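Local coordinates for penicillin-binding protein A (Mycobacterium tuberculosis, PDB 3UN7) that probably cross-links the peptidoglycan of the cell wall as a penicillin-binding D,D-transpeptidase and takes part in regulating cell length, at residues R84-R89 with A348-T353. Residues are numbered along the deposited sequence; the frame is centred on the assembly and turned at random.
Sequences RRLFGR and ANISTT
At a classic beta bulge in the outermost strand 349-352 of a mixed sheet, Ile350 meets Arg85 and Leu86, where the chain leads into helix 87-96. The bulge pairs both Ile350 and Ser351 with Leu342 of the adjoining antiparallel strand, and the strand direction changes sharply at Ile350. A chi1 of -89° carries CG1 of Ile350 beside the backbone N and leaves CG2 roughly opposite it, laying this methyl against the Arg85 side chain, 3.7 Å from Arg85 CD. The same methyl sits over one face of the guanidinium, 3.6 Å above its plane and displaced toward the rim. A bend at chi3 (-63°) turns the arginine tip along the strand, where Arg85 NH1 comes within 4.0 Å of Ser351 CB. Arg85 NE forms a salt bridge with Asp83, so the charged end is held from its own side while the strand supplies apolar packing. The other branch of Ile350 reaches Leu86: CG1 lies 4.3 Å from Leu86 CD2, and Ile78 of helix 76-79 and Pro345 also touch that leucine. No hydrogen bond joins the two segments; this is side-chain packing of the dimerisation-domain region on a bulged outer strand contributed by the transpeptidase sequence.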
loop_
_atom_site.group_PDB
_atom_site.type_symbol
_atom_site.label_atom_id
_atom_site.label_comp_id
_atom_site.label_asym_id
_atom_site.label_seq_id
_atom_site.Cartn_x
_atom_site.Cartn_y
_atom_site.Cartn_z
ATOM N N ARG A 84 10.137 -24.836 16.599
ATOM C CA ARG A 84 10.384 -26.286 16.540
ATOM C C ARG A 84 11.511 -26.636 15.571
ATOM O O ARG A 84 12.310 -27.547 15.829
ATOM C CB ARG A 84 9.106 -27.030 16.110
ATOM C CG ARG A 84 7.956 -26.915 17.092
ATOM C CD ARG A 84 6.781 -27.844 16.759
ATOM N NE ARG A 84 5.927 -27.952 17.935
ATOM C CZ ARG A 84 5.808 -29.033 18.697
ATOM N NH1 ARG A 84 6.439 -30.157 18.388
ATOM N NH2 ARG A 84 5.022 -28.992 19.758
ATOM N N ARG A 85 11.560 -25.908 14.457
ATOM C CA ARG A 85 12.573 -26.128 13.424
ATOM C C ARG A 85 13.994 -25.836 13.922
ATOM O O ARG A 85 14.974 -26.342 13.360
ATOM C CB ARG A 85 12.234 -25.320 12.173
ATOM C CG ARG A 85 10.956 -25.823 11.472
ATOM C CD ARG A 85 10.367 -24.829 10.487
ATOM N NE ARG A 85 9.929 -23.591 11.126
ATOM C CZ ARG A 85 9.305 -22.599 10.498
ATOM N NH1 ARG A 85 9.019 -22.683 9.200
ATOM N NH2 ARG A 85 8.955 -21.514 11.170
ATOM N N LEU A 86 14.079 -25.058 15.004
ATOM C CA LEU A 86 15.341 -24.586 15.572
ATOM C C LEU A 86 15.762 -25.343 16.802
ATOM O O LEU A 86 16.929 -25.295 17.191
ATOM C CB LEU A 86 15.222 -23.115 15.971
ATOM C CG LEU A 86 15.246 -22.092 14.852
ATOM C CD1 LEU A 86 14.880 -20.715 15.399
ATOM C CD2 LEU A 86 16.617 -22.097 14.195
ATOM N N PHE A 87 14.819 -26.038 17.425
ATOM C CA PHE A 87 15.074 -26.596 18.748
ATOM C C PHE A 87 16.178 -27.659 18.831
ATOM O O PHE A 87 16.658 -27.972 19.922
ATOM C CB PHE A 87 13.780 -27.051 19.430
ATOM C CG PHE A 87 13.714 -26.659 20.872
ATOM C CD1 PHE A 87 13.871 -27.611 21.872
ATOM C CD2 PHE A 87 13.548 -25.322 21.229
ATOM C CE1 PHE A 87 13.841 -27.245 23.207
ATOM C CE2 PHE A 87 13.518 -24.939 22.563
ATOM C CZ PHE A 87 13.661 -25.904 23.554
ATOM N N GLY A 88 16.592 -28.192 17.686
ATOM C CA GLY A 88 17.787 -29.035 17.620
ATOM C C GLY A 88 19.048 -28.231 17.907
ATOM O O GLY A 88 19.975 -28.718 18.565
ATOM N N ARG A 89 19.071 -26.987 17.431
ATOM C CA ARG A 89 20.241 -26.116 17.585
ATOM C C ARG A 89 20.399 -25.560 19.006
ATOM O O ARG A 89 21.521 -25.449 19.505
ATOM C CB ARG A 89 20.241 -24.976 16.551
ATOM C CG ARG A 89 19.974 -25.403 15.106
ATOM C CD ARG A 89 20.873 -26.552 14.640
ATOM N NE ARG A 89 22.132 -26.094 14.055
ATOM C CZ ARG A 89 23.344 -26.459 14.472
ATOM N NH1 ARG A 89 23.488 -27.301 15.493
ATOM N NH2 ARG A 89 24.422 -25.981 13.858
ATOM N N ALA A 348 21.877 -21.325 8.360
ATOM C CA ALA A 348 21.342 -22.420 7.549
ATOM C C ALA A 348 19.862 -22.157 7.270
ATOM O O ALA A 348 19.148 -21.594 8.109
ATOM C CB ALA A 348 21.517 -23.733 8.260
ATOM N N ASN A 349 19.417 -22.555 6.081
ATOM C CA ASN A 349 18.044 -22.333 5.649
ATOM C C ASN A 349 17.029 -23.129 6.496
ATOM O O ASN A 349 17.246 -24.309 6.799
ATOM C CB ASN A 349 17.933 -22.703 4.174
ATOM C CG ASN A 349 16.559 -22.499 3.620
ATOM O OD1 ASN A 349 16.050 -21.378 3.578
ATOM N ND2 ASN A 349 15.953 -23.580 3.151
ATOM N N ILE A 350 15.942 -22.467 6.892
ATOM C CA ILE A 350 14.843 -23.119 7.617
ATOM C C ILE A 350 13.630 -23.177 6.708
ATOM O O ILE A 350 13.013 -24.235 6.545
ATOM C CB ILE A 350 14.513 -22.384 8.957
ATOM C CG1 ILE A 350 15.345 -22.925 10.125
ATOM C CG2 ILE A 350 13.068 -22.597 9.368
ATOM C CD1 ILE A 350 16.803 -23.174 9.869
ATOM N N SER A 351 13.316 -22.034 6.097
ATOM C CA SER A 351 12.207 -21.906 5.168
ATOM C C SER A 351 12.524 -20.838 4.114
ATOM O O SER A 351 13.168 -19.834 4.422
ATOM C CB SER A 351 10.944 -21.490 5.925
ATOM O OG SER A 351 9.814 -21.686 5.109
ATOM N N THR A 352 12.063 -21.064 2.887
ATOM C CA THR A 352 12.137 -20.072 1.806
ATOM C C THR A 352 10.730 -19.876 1.227
ATOM O O THR A 352 10.061 -20.847 0.860
ATOM C CB THR A 352 13.061 -20.547 0.657
ATOM O OG1 THR A 352 14.357 -20.880 1.167
ATOM C CG2 THR A 352 13.189 -19.476 -0.426
ATOM N N THR A 353 10.272 -18.634 1.157
ATOM C CA THR A 353 8.938 -18.374 0.644
ATOM C C THR A 353 8.893 -18.644 -0.864
ATOM O O THR A 353 9.814 -18.272 -1.586
ATOM C CB THR A 353 8.500 -16.939 0.960
ATOM O OG1 THR A 353 8.676 -16.699 2.361
ATOM C CG2 THR A 353 7.041 -16.728 0.597
#